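PDB 1QDD: lithostathine-1-alpha from Homo sapiens, which might act as an inhibitor of spontaneous calcium carbonate precipitation and may be associated with pancreas and brain regeneration. Local coordinates for residues N111-S117 with K128-C132; D73-W77 with D134-V139; A20-Y26 with A57-V62; N49-L54 with W91-L96; E33-A38 with W77-H81. The protein carries 1 engineered substitution. Where two conformers were deposited one is given. Residue numbers count along the deposited sequence, not the author numbering.

Interaction 1 (N111-S117 with K128-C132); sequences NPGYCVS and KDVPC
Backbone hydrogen bonds set the frame. Strand segments 115-117 and 128-130 run antiparallel, axes 4.7 Å apart at closest and 132° between directions. Ser117 N to Lys128 O (3.0 Å) and Lys128 N to Ser117 O (2.9 Å) close one hydrogen-bonded pair; Val130 N to Cys115 O (2.9 Å) and Cys115 N to Val130 O (3.2 Å) close the other, with Val116 and Asp129 as the non-hydrogen-bonded pair between them. Tyr114 and Cys115 both stand opposite Val130, a classic beta bulge, and Tyr114 N adds a weak bond to Val130 O, also 3.2 Å. Asp129, chi1 p, accepts from Gly113 N at OD2 (3.0 Å), and Arg87 forms a salt bridge with that carboxylate. Gly113 passes so close to Val130, CA to CA 4.0 Å, that a CB there would clash. The covalent link is Cys115 SG to Cys132 SG, 2.0 Å, both chi1 m and chi3 97°. A disulfide-closed hairpin of this kind is a hallmark of the C-type lectin fold.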
# COMPACT_ATOMS: atom_id res chain seq x y z
N ASN A 111 -13.78 -19.03 -3.40
CA ASN A 111 -12.37 -19.38 -3.24
C ASN A 111 -11.76 -18.10 -2.67
O ASN A 111 -11.07 -17.37 -3.36
CB ASN A 111 -11.75 -19.71 -4.60
CG ASN A 111 -10.73 -20.81 -4.37
OD1 ASN A 111 -9.72 -20.57 -3.71
ND2 ASN A 111 -11.02 -22.00 -4.87
N PRO A 112 -12.10 -17.84 -1.41
CA PRO A 112 -11.66 -16.61 -0.78
C PRO A 112 -10.20 -16.42 -0.47
O PRO A 112 -9.51 -17.25 0.11
CB PRO A 112 -12.46 -16.57 0.53
CG PRO A 112 -12.72 -18.01 0.84
CD PRO A 112 -12.95 -18.64 -0.51
N GLY A 113 -9.73 -15.22 -0.83
CA GLY A 113 -8.38 -14.76 -0.48
C GLY A 113 -8.53 -13.82 0.73
O GLY A 113 -9.58 -13.19 0.88
N TYR A 114 -7.50 -13.74 1.56
CA TYR A 114 -7.55 -12.94 2.79
C TYR A 114 -6.63 -11.74 2.79
O TYR A 114 -6.59 -10.99 3.79
CB TYR A 114 -7.37 -13.85 4.02
CG TYR A 114 -8.41 -14.97 4.08
CD1 TYR A 114 -8.05 -16.30 3.87
CD2 TYR A 114 -9.75 -14.68 4.28
CE1 TYR A 114 -8.99 -17.31 3.91
CE2 TYR A 114 -10.71 -15.69 4.30
CZ TYR A 114 -10.32 -17.00 4.11
OH TYR A 114 -11.28 -17.99 4.14
N CYS A 115 -5.87 -11.48 1.74
CA CYS A 115 -4.96 -10.34 1.58
C CYS A 115 -5.26 -9.73 0.22
O CYS A 115 -5.86 -10.40 -0.64
CB CYS A 115 -3.50 -10.74 1.71
SG CYS A 115 -2.99 -11.11 3.41
N VAL A 116 -4.95 -8.46 -0.01
CA VAL A 116 -5.33 -7.74 -1.22
C VAL A 116 -4.17 -7.19 -2.04
O VAL A 116 -3.22 -6.61 -1.51
CB VAL A 116 -6.28 -6.58 -0.83
CG1 VAL A 116 -6.76 -5.81 -2.06
CG2 VAL A 116 -7.49 -7.12 -0.07
N SER A 117 -4.27 -7.40 -3.36
CA SER A 117 -3.30 -6.86 -4.30
C SER A 117 -3.95 -5.95 -5.34
O SER A 117 -5.13 -6.10 -5.69
CB SER A 117 -2.57 -8.00 -5.01
OG SER A 117 -3.44 -8.77 -5.81
N LYS A 128 -7.87 -7.15 -5.92
CA LYS A 128 -8.24 -8.56 -5.93
C LYS A 128 -7.81 -9.20 -4.62
O LYS A 128 -6.73 -8.94 -4.12
CB LYS A 128 -7.54 -9.25 -7.10
CG LYS A 128 -7.67 -10.74 -7.29
CD LYS A 128 -7.10 -11.08 -8.65
CE LYS A 128 -5.61 -11.39 -8.65
NZ LYS A 128 -5.29 -12.11 -9.93
N ASP A 129 -8.66 -10.07 -4.06
CA ASP A 129 -8.34 -10.88 -2.89
C ASP A 129 -7.55 -12.13 -3.29
O ASP A 129 -7.99 -12.82 -4.22
CB ASP A 129 -9.59 -11.29 -2.11
CG ASP A 129 -10.65 -12.03 -2.90
OD1 ASP A 129 -11.03 -11.54 -3.97
OD2 ASP A 129 -11.12 -13.11 -2.45
N VAL A 130 -6.45 -12.42 -2.65
CA VAL A 130 -5.55 -13.53 -2.97
C VAL A 130 -5.01 -14.15 -1.70
O VAL A 130 -5.10 -13.54 -0.62
CB VAL A 130 -4.36 -13.03 -3.82
CG1 VAL A 130 -4.72 -12.65 -5.25
CG2 VAL A 130 -3.68 -11.85 -3.15
N PRO A 131 -4.39 -15.33 -1.75
CA PRO A 131 -3.80 -15.95 -0.58
C PRO A 131 -2.68 -15.09 -0.03
O PRO A 131 -1.79 -14.61 -0.75
CB PRO A 131 -3.26 -17.28 -1.11
CG PRO A 131 -4.08 -17.56 -2.32
CD PRO A 131 -4.34 -16.21 -2.95
N CYS A 132 -2.61 -14.93 1.28
CA CYS A 132 -1.60 -14.12 1.96
C CYS A 132 -0.19 -14.66 1.84
O CYS A 132 0.79 -13.92 2.05
CB CYS A 132 -1.96 -13.95 3.44
SG CYS A 132 -3.50 -13.04 3.75

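Interaction 2 (D73-W77 with D134-V139); sequences DFNVW and DKFSFV
Phe136 (chi1 m) lays its ring over Asn75 CB, a CH-pi contact with 3.5 Å from carbon to ring centroid. Its edge points to the face of the Trp77 six-membered ring, centroids 4.9 Å apart and planes at 52°, while Phe136 CB lies over the five-membered ring, 3.9 Å from that centroid. In the parallel pairing of strand 75-78 with the C-terminal strand 136-143 of the C-type lectin sheet, segments 75-77 and 136-139 come within 4.5 Å at 50°; Trp77 pairs with Phe138 (CA to CA 4.5 Å), and Trp77 N donates to Ser137 O at 2.9 Å. On the Trp77 face, Trp77 CB meets Phe138 CB at 3.9 Å; Val76, on the opposite face, brings CG1 to 4.0 Å from Val139 CG2. Ser137 OG donates to Asp73 OD1 at 2.8 Å, Arg32 salt-bridges Asp73, and water 1 bridges Ser137 N (3.3 Å) and Asn75 O (2.7 Å). A buried backbone bond and apolar ring contacts thus join the strands at Trp77, while serine, carboxylate and water hold the diverging end.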
# COMPACT_ATOMS: atom_id res chain seq x y z
N ASP A 73 5.56 -6.54 -13.28
CA ASP A 73 4.76 -7.31 -12.34
C ASP A 73 3.26 -7.25 -12.58
O ASP A 73 2.74 -6.25 -13.05
CB ASP A 73 5.07 -6.84 -10.90
CG ASP A 73 6.42 -7.29 -10.39
OD1 ASP A 73 6.72 -7.00 -9.20
OD2 ASP A 73 7.21 -7.94 -11.10
N PHE A 74 2.57 -8.34 -12.24
CA PHE A 74 1.12 -8.43 -12.41
C PHE A 74 0.35 -8.06 -11.14
O PHE A 74 -0.80 -7.65 -11.27
CB PHE A 74 0.74 -9.86 -12.84
CG PHE A 74 1.33 -10.27 -14.16
CD1 PHE A 74 2.38 -11.16 -14.22
CD2 PHE A 74 0.78 -9.78 -15.33
CE1 PHE A 74 2.91 -11.54 -15.45
CE2 PHE A 74 1.32 -10.13 -16.56
CZ PHE A 74 2.38 -11.01 -16.60
N ASN A 75 0.91 -8.31 -9.97
CA ASN A 75 0.25 -8.12 -8.69
C ASN A 75 1.15 -7.39 -7.70
O ASN A 75 2.34 -7.70 -7.62
CB ASN A 75 -0.13 -9.45 -8.02
CG ASN A 75 -1.29 -10.14 -8.70
OD1 ASN A 75 -2.44 -9.77 -8.53
ND2 ASN A 75 -0.94 -11.09 -9.56
N VAL A 76 0.63 -6.38 -7.01
CA VAL A 76 1.39 -5.59 -6.05
C VAL A 76 0.62 -5.51 -4.73
O VAL A 76 -0.55 -5.11 -4.74
CB VAL A 76 1.68 -4.17 -6.57
CG1 VAL A 76 2.46 -3.34 -5.56
CG2 VAL A 76 2.45 -4.21 -7.90
N TRP A 77 1.23 -5.83 -3.60
CA TRP A 77 0.51 -5.78 -2.32
C TRP A 77 0.18 -4.36 -1.83
O TRP A 77 0.97 -3.42 -1.95
CB TRP A 77 1.37 -6.40 -1.22
CG TRP A 77 1.62 -7.87 -1.12
CD1 TRP A 77 2.84 -8.47 -1.00
CD2 TRP A 77 0.65 -8.92 -1.10
NE1 TRP A 77 2.69 -9.83 -0.90
CE2 TRP A 77 1.35 -10.14 -0.97
CE3 TRP A 77 -0.74 -8.95 -1.20
CZ2 TRP A 77 0.70 -11.37 -0.91
CZ3 TRP A 77 -1.39 -10.17 -1.13
CH2 TRP A 77 -0.66 -11.37 -1.00
N ASP A 134 1.15 -15.80 -0.96
CA ASP A 134 1.74 -15.47 -2.26
C ASP A 134 2.90 -14.49 -2.07
O ASP A 134 2.95 -13.77 -1.06
CB ASP A 134 0.71 -14.86 -3.21
CG ASP A 134 -0.25 -15.84 -3.84
OD1 ASP A 134 -0.14 -17.05 -3.60
OD2 ASP A 134 -1.12 -15.33 -4.58
N LYS A 135 3.86 -14.49 -2.98
CA LYS A 135 5.04 -13.63 -2.91
C LYS A 135 5.04 -12.59 -4.01
O LYS A 135 5.21 -12.90 -5.20
CB LYS A 135 6.33 -14.49 -2.92
CG LYS A 135 6.43 -15.38 -1.70
CD LYS A 135 7.48 -16.47 -1.80
CE LYS A 135 7.31 -17.47 -0.66
NZ LYS A 135 8.40 -18.47 -0.62
N PHE A 136 4.72 -11.35 -3.65
CA PHE A 136 4.58 -10.23 -4.56
C PHE A 136 5.41 -9.02 -4.12
O PHE A 136 5.85 -8.88 -2.98
CB PHE A 136 3.10 -9.77 -4.59
CG PHE A 136 2.08 -10.74 -5.11
CD1 PHE A 136 2.35 -11.64 -6.13
CD2 PHE A 136 0.78 -10.72 -4.60
CE1 PHE A 136 1.39 -12.51 -6.60
CE2 PHE A 136 -0.18 -11.59 -5.09
CZ PHE A 136 0.12 -12.49 -6.09
N SER A 137 5.61 -8.10 -5.08
CA SER A 137 6.20 -6.78 -4.81
C SER A 137 5.17 -5.95 -4.03
O SER A 137 4.02 -6.39 -3.81
CB SER A 137 6.56 -6.11 -6.12
OG SER A 137 5.41 -6.07 -6.96
N PHE A 138 5.54 -4.76 -3.56
CA PHE A 138 4.69 -4.02 -2.62
C PHE A 138 4.99 -2.54 -2.57
O PHE A 138 6.06 -2.07 -3.00
CB PHE A 138 4.86 -4.63 -1.20
CG PHE A 138 6.25 -4.74 -0.65
CD1 PHE A 138 6.76 -3.78 0.21
CD2 PHE A 138 7.04 -5.84 -0.94
CE1 PHE A 138 8.01 -3.92 0.77
CE2 PHE A 138 8.29 -5.98 -0.38
CZ PHE A 138 8.79 -5.03 0.48
N VAL A 139 4.06 -1.75 -2.05
CA VAL A 139 4.21 -0.31 -1.87
C VAL A 139 4.13 0.00 -0.36
O VAL A 139 3.19 -0.44 0.31
CB VAL A 139 3.16 0.52 -2.61
CG1 VAL A 139 3.26 2.02 -2.32
CG2 VAL A 139 3.22 0.30 -4.12
O HOH W 1 4.53 -9.31 -7.93

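Interaction 3 (A20-Y26 with A57-V62)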
# COMPACT_ATOMS: atom_id res chain seq x y z
N ALA A 20 6.74 12.10 -2.49
CA ALA A 20 5.77 12.78 -1.64
C ALA A 20 4.37 12.86 -2.22
O ALA A 20 4.20 13.18 -3.39
CB ALA A 20 6.26 14.21 -1.36
N TYR A 21 3.36 12.70 -1.36
CA TYR A 21 1.97 12.99 -1.67
C TYR A 21 1.28 13.32 -0.35
O TYR A 21 1.27 12.53 0.59
CB TYR A 21 1.27 11.83 -2.38
CG TYR A 21 -0.21 12.07 -2.66
CD1 TYR A 21 -0.62 12.94 -3.66
CD2 TYR A 21 -1.19 11.46 -1.89
CE1 TYR A 21 -1.97 13.19 -3.89
CE2 TYR A 21 -2.53 11.69 -2.12
CZ TYR A 21 -2.91 12.55 -3.13
OH TYR A 21 -4.26 12.79 -3.33
N ARG A 22 0.78 14.55 -0.23
CA ARG A 22 0.02 14.99 0.92
C ARG A 22 0.56 14.59 2.28
O ARG A 22 -0.09 13.87 3.05
CB ARG A 22 -1.43 14.47 0.83
CG ARG A 22 -2.29 15.25 -0.15
CD ARG A 22 -3.77 15.20 0.18
NE ARG A 22 -4.63 15.24 -0.97
CZ ARG A 22 -4.47 15.62 -2.22
NH1 ARG A 22 -3.35 16.10 -2.74
NH2 ARG A 22 -5.50 15.52 -3.06
N SER A 23 1.76 15.02 2.62
CA SER A 23 2.38 14.82 3.92
C SER A 23 2.95 13.45 4.22
O SER A 23 3.53 13.23 5.28
CB SER A 23 1.41 15.27 5.03
OG SER A 23 1.03 16.62 4.82
N TYR A 24 2.86 12.49 3.29
CA TYR A 24 3.42 11.16 3.45
C TYR A 24 4.41 10.90 2.32
O TYR A 24 4.42 11.58 1.28
CB TYR A 24 2.31 10.10 3.45
CG TYR A 24 1.53 10.03 4.74
CD1 TYR A 24 0.51 10.92 5.03
CD2 TYR A 24 1.80 9.04 5.67
CE1 TYR A 24 -0.17 10.87 6.23
CE2 TYR A 24 1.12 8.96 6.88
CZ TYR A 24 0.14 9.89 7.14
OH TYR A 24 -0.55 9.81 8.34
N CYS A 25 5.29 9.92 2.52
CA CYS A 25 6.28 9.47 1.54
C CYS A 25 5.95 8.02 1.16
O CYS A 25 5.52 7.23 2.01
CB CYS A 25 7.70 9.55 2.08
SG CYS A 25 8.22 11.17 2.68
N TYR A 26 6.12 7.72 -0.12
CA TYR A 26 5.76 6.42 -0.68
C TYR A 26 6.86 5.81 -1.54
O TYR A 26 7.58 6.57 -2.20
CB TYR A 26 4.54 6.63 -1.60
CG TYR A 26 3.26 7.15 -1.01
CD1 TYR A 26 3.14 8.50 -0.63
CD2 TYR A 26 2.12 6.36 -0.86
CE1 TYR A 26 1.98 9.02 -0.10
CE2 TYR A 26 0.95 6.88 -0.33
CZ TYR A 26 0.89 8.19 0.04
OH TYR A 26 -0.26 8.76 0.57
N ALA A 57 -8.09 9.85 -5.18
CA ALA A 57 -6.88 10.55 -5.59
C ALA A 57 -5.61 9.87 -5.09
O ALA A 57 -4.61 9.80 -5.84
CB ALA A 57 -6.94 12.01 -5.15
N GLU A 58 -5.61 9.31 -3.90
CA GLU A 58 -4.47 8.54 -3.39
C GLU A 58 -4.30 7.27 -4.21
O GLU A 58 -3.15 6.91 -4.57
CB GLU A 58 -4.64 8.23 -1.90
CG GLU A 58 -3.40 7.60 -1.28
CD GLU A 58 -3.48 7.48 0.23
OE1 GLU A 58 -4.61 7.42 0.78
OE2 GLU A 58 -2.41 7.41 0.88
N GLY A 59 -5.37 6.59 -4.59
CA GLY A 59 -5.30 5.42 -5.46
C GLY A 59 -4.67 5.76 -6.80
O GLY A 59 -3.86 4.98 -7.34
N ALA A 60 -5.01 6.90 -7.39
CA ALA A 60 -4.46 7.34 -8.66
C ALA A 60 -2.98 7.64 -8.52
O ALA A 60 -2.18 7.29 -9.42
CB ALA A 60 -5.23 8.55 -9.17
N PHE A 61 -2.54 8.26 -7.45
CA PHE A 61 -1.13 8.51 -7.18
C PHE A 61 -0.35 7.21 -7.10
O PHE A 61 0.72 7.06 -7.72
CB PHE A 61 -0.97 9.36 -5.91
CG PHE A 61 0.48 9.52 -5.52
CD1 PHE A 61 1.28 10.45 -6.15
CD2 PHE A 61 1.03 8.71 -4.55
CE1 PHE A 61 2.62 10.57 -5.82
CE2 PHE A 61 2.37 8.82 -4.21
CZ PHE A 61 3.16 9.75 -4.85
N VAL A 62 -0.83 6.25 -6.32
CA VAL A 62 -0.16 4.96 -6.16
C VAL A 62 -0.06 4.20 -7.48
O VAL A 62 1.01 3.66 -7.84
CB VAL A 62 -0.84 4.14 -5.05
CG1 VAL A 62 -0.30 2.71 -5.03
CG2 VAL A 62 -0.67 4.78 -3.68
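Ala57 opens the helical segment at the tip of Tyr21, its CB 3.3 Å from Tyr21 OH. One residue on, Glu58 extends with chi1 and chi2 both t, so that its carboxylate reaches past Tyr21 to the deeper tyrosine: Tyr26 OH donates to Glu58 OE2 at 2.6 Å, a short hydrogen bond made near the plane of the Tyr26 ring. That carboxylate also forms a salt bridge with Lys141. Gly59 and Ala60 lie on the far side of the helical turn, and the next contact comes at Phe61, four residues after Ala57. Phe61, chi1 t, is shared by two tyrosines. It makes an offset stack with Tyr21, centroids 4.9 Å apart and planes at 16°, and Tyr21 CB sits 3.6 Å from the Phe61 centroid, over its face. Toward Tyr26 it presents its edge instead, with centroids 5.1 Å apart and planes at 66°. Val62 adds a lighter touch, CG2 to Tyr26 CD2 at 4.3 Å. The tight type I' turn from Tyr21 to Tyr24 brings the two strands back alongside each other, which puts Tyr21 and Tyr26 in the same aromatic cluster with Phe61. Helix 56-68 is thereby packed against the hairpin of strands 19-21 and 24-33, whose longer strand pairs in turn with strand 136-143; the Cys14-Cys25 disulfide lies on the side turned away from the helix.

Interaction 4 (N49-L54 with W91-L96); sequences NLVSVL and WSSGSL
Asn49 starts in extended strand conformation and turns its side chain toward the type I turn Trp91-Gly94, with OD1 3.6 Å from Ser93 CA; its CA lies 5.9 Å from that of Ser93. Water 2 donates to Leu50 O (2.9 Å) and to Ser92 OG (2.9 Å), accepts from Ser93 N (3.1 Å), and lies 2.8 Å from Ser52 OG. Asp39 also hydrogen-bonds Ser92 OG. At Val51 the side chain points away, but its carbonyl O comes 3.4 Å from Trp91 CZ3. Ser52, chi1 m, hydrogen-bonds through OG to Ser93 OG at 2.8 Å, and its CA lies over the Trp91 indole (chi1 m, chi2 109°), 3.7 Å from the centroid of the six-membered ring. Ser93, chi1 p, bonds onward to Ser95 OG, 3.2 Å from its own OG. Val53 runs across the same indole, CB to Trp91 CH2 4.1 Å, while water 3 links Val53 O (2.9 Å) to Trp91 NE1 (3.0 Å). Leu54, chi1 m and chi2 t, packs beside the pyrrole end, CD2 4.0 Å from Trp91 CD1. The contact anchors the start of the long loop after strand 90-91 of the C-type lectin domain to the chain leaving strand 49-50: two largely non-strand segments joined by an indole, by waters that satisfy backbone groups, and by hydroxyls that bond one another and water 2.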
# COMPACT_ATOMS: atom_id res chain seq x y z
N ASN A 49 4.03 1.34 6.98
CA ASN A 49 3.19 0.17 6.82
C ASN A 49 2.96 -0.02 5.31
O ASN A 49 3.22 0.90 4.54
CB ASN A 49 1.80 0.22 7.46
CG ASN A 49 1.80 -0.12 8.93
OD1 ASN A 49 1.62 0.81 9.75
ND2 ASN A 49 1.98 -1.36 9.33
N LEU A 50 2.46 -1.18 4.91
CA LEU A 50 2.01 -1.34 3.54
C LEU A 50 1.01 -0.21 3.30
O LEU A 50 0.26 0.21 4.21
CB LEU A 50 1.29 -2.68 3.34
CG LEU A 50 2.16 -3.91 3.12
CD1 LEU A 50 1.35 -5.20 3.17
CD2 LEU A 50 2.92 -3.80 1.80
N VAL A 51 0.93 0.29 2.08
CA VAL A 51 0.10 1.45 1.79
C VAL A 51 -1.37 1.23 2.13
O VAL A 51 -1.95 0.19 1.83
CB VAL A 51 0.31 1.88 0.32
CG1 VAL A 51 -0.16 0.85 -0.70
CG2 VAL A 51 -0.33 3.23 0.01
N SER A 52 -1.99 2.27 2.69
CA SER A 52 -3.42 2.37 2.90
C SER A 52 -3.96 3.37 1.87
O SER A 52 -3.40 4.46 1.75
CB SER A 52 -3.82 2.86 4.28
OG SER A 52 -3.35 2.05 5.32
N VAL A 53 -4.95 2.99 1.09
CA VAL A 53 -5.52 3.83 0.02
C VAL A 53 -6.86 4.36 0.52
O VAL A 53 -7.83 3.61 0.59
CB VAL A 53 -5.67 3.03 -1.28
CG1 VAL A 53 -6.16 3.91 -2.42
CG2 VAL A 53 -4.36 2.34 -1.67
N LEU A 54 -6.86 5.64 0.90
CA LEU A 54 -8.01 6.21 1.59
C LEU A 54 -8.88 7.11 0.78
O LEU A 54 -9.98 7.47 1.25
CB LEU A 54 -7.48 6.93 2.85
CG LEU A 54 -6.56 6.04 3.71
CD1 LEU A 54 -6.00 6.79 4.91
CD2 LEU A 54 -7.29 4.79 4.19
N TRP A 91 -7.13 -2.13 7.37
CA TRP A 91 -5.83 -1.66 6.92
C TRP A 91 -4.81 -1.99 8.01
O TRP A 91 -5.07 -1.78 9.21
CB TRP A 91 -5.79 -0.14 6.67
CG TRP A 91 -6.56 0.30 5.47
CD1 TRP A 91 -7.74 1.01 5.47
CD2 TRP A 91 -6.27 0.04 4.09
NE1 TRP A 91 -8.18 1.21 4.19
CE2 TRP A 91 -7.29 0.63 3.31
CE3 TRP A 91 -5.22 -0.60 3.43
CZ2 TRP A 91 -7.33 0.52 1.93
CZ3 TRP A 91 -5.26 -0.71 2.05
CH2 TRP A 91 -6.30 -0.14 1.31
N SER A 92 -3.62 -2.45 7.67
CA SER A 92 -2.57 -2.77 8.64
C SER A 92 -2.18 -1.54 9.44
O SER A 92 -1.75 -1.69 10.61
CB SER A 92 -1.37 -3.42 7.97
OG SER A 92 -0.70 -2.55 7.09
N SER A 93 -2.28 -0.33 8.92
CA SER A 93 -1.96 0.88 9.65
C SER A 93 -3.01 1.26 10.69
O SER A 93 -2.74 2.17 11.49
CB SER A 93 -1.83 2.07 8.70
OG SER A 93 -3.09 2.38 8.12
N GLY A 94 -4.20 0.69 10.65
CA GLY A 94 -5.26 1.04 11.60
C GLY A 94 -6.22 2.08 11.07
O GLY A 94 -7.20 2.43 11.76
N SER A 95 -5.99 2.68 9.91
CA SER A 95 -6.89 3.67 9.33
C SER A 95 -8.24 3.06 8.97
O SER A 95 -8.35 1.88 8.68
CB SER A 95 -6.24 4.27 8.08
OG SER A 95 -5.04 4.94 8.41
N LEU A 96 -9.26 3.90 8.94
CA LEU A 96 -10.61 3.48 8.58
C LEU A 96 -10.72 3.13 7.10
O LEU A 96 -9.95 3.66 6.27
CB LEU A 96 -11.58 4.62 8.92
CG LEU A 96 -11.74 4.94 10.41
CD1 LEU A 96 -12.67 6.14 10.56
CD2 LEU A 96 -12.26 3.74 11.17
O HOH W 2 -2.08 -0.36 5.81
O HOH W 3 -9.93 2.71 2.32

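Interaction 5 (E33-A38 with W77-H81); sequences ETWVDA and WIGLH
Both indole nitrogens here are spent on backbone carbonyls of the other segment. Trp77 NE1 donates to Glu33 O at 2.9 Å, just before helix 35-44 begins, and Trp35 NE1 donates to Ile78 O at 3.0 Å, where the chain is about to turn a corner at Gly79. Residues 77-80, Trp-Ile-Gly-Leu, are the WIGL motif of the C-type lectin fold; its Trp77 and the Ile78 carbonyl receive the helix. The helix start is held from within: Thr34 is the N-cap, and with chi1 p its OG1 accepts a weak bond from Asp37 N at 3.3 Å. Trp35 N donates outside the two segments, to Cys132, while the Ile78 and Gly79 backbones bond to Val116 and Val51. Between the two indole bonds the rings meet edge to face. Trp35, chi1 t and chi2 96°, sends the edge of its five-membered ring into the face of the Trp77 six-membered ring, centroids 5.1 Å apart and planes at 89°. Trp77 has chi1 m and chi2 129°. The six-membered ring of Trp35 then makes an offset stack with His81 (chi1 p), centroids 4.3 Å apart and planes at 27°. The contact wedges the start of helix 35-44 against strands 75-78 and 80-81, with strand 136-143 touching Ala38 and Trp77 through Phe138, and Cys115 of strand 115-119 packing on both tryptophans.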
# COMPACT_ATOMS: atom_id res chain seq x y z
N GLU A 33 7.79 -10.85 -1.54
CA GLU A 33 7.64 -11.27 -0.17
C GLU A 33 6.18 -11.61 0.14
O GLU A 33 5.29 -11.12 -0.57
CB GLU A 33 8.10 -10.17 0.79
CG GLU A 33 9.52 -9.68 0.67
CD GLU A 33 10.59 -10.59 1.24
OE1 GLU A 33 10.31 -11.57 1.95
OE2 GLU A 33 11.79 -10.31 1.00
N THR A 34 5.95 -12.41 1.16
CA THR A 34 4.58 -12.64 1.63
C THR A 34 3.97 -11.34 2.16
O THR A 34 4.71 -10.40 2.48
CB THR A 34 4.52 -13.72 2.73
OG1 THR A 34 5.22 -13.20 3.86
CG2 THR A 34 5.12 -15.05 2.29
N TRP A 35 2.65 -11.28 2.32
CA TRP A 35 2.01 -10.06 2.80
C TRP A 35 2.55 -9.62 4.15
O TRP A 35 2.90 -8.45 4.35
CB TRP A 35 0.50 -10.24 2.83
CG TRP A 35 -0.28 -9.02 3.20
CD1 TRP A 35 -0.86 -8.12 2.35
CD2 TRP A 35 -0.64 -8.57 4.51
NE1 TRP A 35 -1.53 -7.13 3.04
CE2 TRP A 35 -1.39 -7.39 4.38
CE3 TRP A 35 -0.37 -9.06 5.80
CZ2 TRP A 35 -1.85 -6.67 5.48
CZ3 TRP A 35 -0.84 -8.35 6.90
CH2 TRP A 35 -1.57 -7.16 6.71
N VAL A 36 2.68 -10.56 5.10
CA VAL A 36 3.20 -10.23 6.43
C VAL A 36 4.63 -9.72 6.39
O VAL A 36 5.00 -8.76 7.07
CB VAL A 36 3.09 -11.44 7.39
CG1 VAL A 36 3.85 -11.23 8.69
CG2 VAL A 36 1.63 -11.74 7.69
N ASP A 37 5.49 -10.37 5.62
CA ASP A 37 6.89 -10.00 5.50
C ASP A 37 7.06 -8.65 4.80
O ASP A 37 7.95 -7.87 5.18
CB ASP A 37 7.71 -11.10 4.83
CG ASP A 37 7.90 -12.33 5.71
OD1 ASP A 37 7.61 -12.26 6.92
OD2 ASP A 37 8.33 -13.37 5.17
N ALA A 38 6.19 -8.32 3.85
CA ALA A 38 6.19 -7.01 3.19
C ALA A 38 5.80 -5.93 4.19
O ALA A 38 6.48 -4.89 4.26
CB ALA A 38 5.26 -7.03 2.00
N TRP A 77 1.23 -5.83 -3.60
CA TRP A 77 0.51 -5.78 -2.32
C TRP A 77 0.18 -4.36 -1.83
O TRP A 77 0.97 -3.42 -1.95
CB TRP A 77 1.37 -6.40 -1.22
CG TRP A 77 1.62 -7.87 -1.12
CD1 TRP A 77 2.84 -8.47 -1.00
CD2 TRP A 77 0.65 -8.92 -1.10
NE1 TRP A 77 2.69 -9.83 -0.90
CE2 TRP A 77 1.35 -10.14 -0.97
CE3 TRP A 77 -0.74 -8.95 -1.20
CZ2 TRP A 77 0.70 -11.37 -0.91
CZ3 TRP A 77 -1.39 -10.17 -1.13
CH2 TRP A 77 -0.66 -11.37 -1.00
N ILE A 78 -1.01 -4.27 -1.22
CA ILE A 78 -1.46 -3.11 -0.46
C ILE A 78 -1.81 -3.62 0.95
O ILE A 78 -1.87 -4.83 1.18
CB ILE A 78 -2.55 -2.27 -1.10
CG1 ILE A 78 -3.86 -3.06 -1.27
CG2 ILE A 78 -2.08 -1.71 -2.44
CD1 ILE A 78 -5.03 -2.23 -1.75
N GLY A 79 -2.05 -2.71 1.90
CA GLY A 79 -2.25 -3.09 3.28
C GLY A 79 -3.57 -3.63 3.76
O GLY A 79 -3.78 -3.65 5.00
N LEU A 80 -4.48 -4.03 2.90
CA LEU A 80 -5.81 -4.49 3.29
C LEU A 80 -5.84 -5.99 3.49
O LEU A 80 -5.29 -6.74 2.66
CB LEU A 80 -6.86 -4.03 2.28
CG LEU A 80 -8.32 -3.99 2.75
CD1 LEU A 80 -8.58 -2.82 3.69
CD2 LEU A 80 -9.28 -3.88 1.57
N HIS A 81 -6.45 -6.47 4.57
CA HIS A 81 -6.53 -7.90 4.85
C HIS A 81 -7.77 -8.21 5.68
O HIS A 81 -8.41 -7.30 6.23
CB HIS A 81 -5.26 -8.43 5.48
CG HIS A 81 -4.99 -7.99 6.89
ND1 HIS A 81 -4.58 -8.88 7.87
CD2 HIS A 81 -5.02 -6.78 7.48
CE1 HIS A 81 -4.41 -8.22 9.00
NE2 HIS A 81 -4.68 -6.95 8.81

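In the fold
All five contacts belong to one C-type lectin domain, and each reaches the same mixed sheet. Along the chain interaction 3 comes first and crosses interactions 4 and 5, while interaction 1 is nested inside the loop closed by interaction 2. This crossing and nested order ties early and late parts of the sequence into one compact domain. Interactions 2 and 5 are the closest pair, centres 8 Å apart, and share Trp77 on strand 75-78. That strand lies between 115-119, the hairpin strand of interaction 1, and 136-143. Interaction 4 adjoins interaction 5 at Gly79, which bonds to both Val51 and Ser92. The centres of interactions 1 and 3 lie 24 Å apart, on opposite sides of the chain's centre.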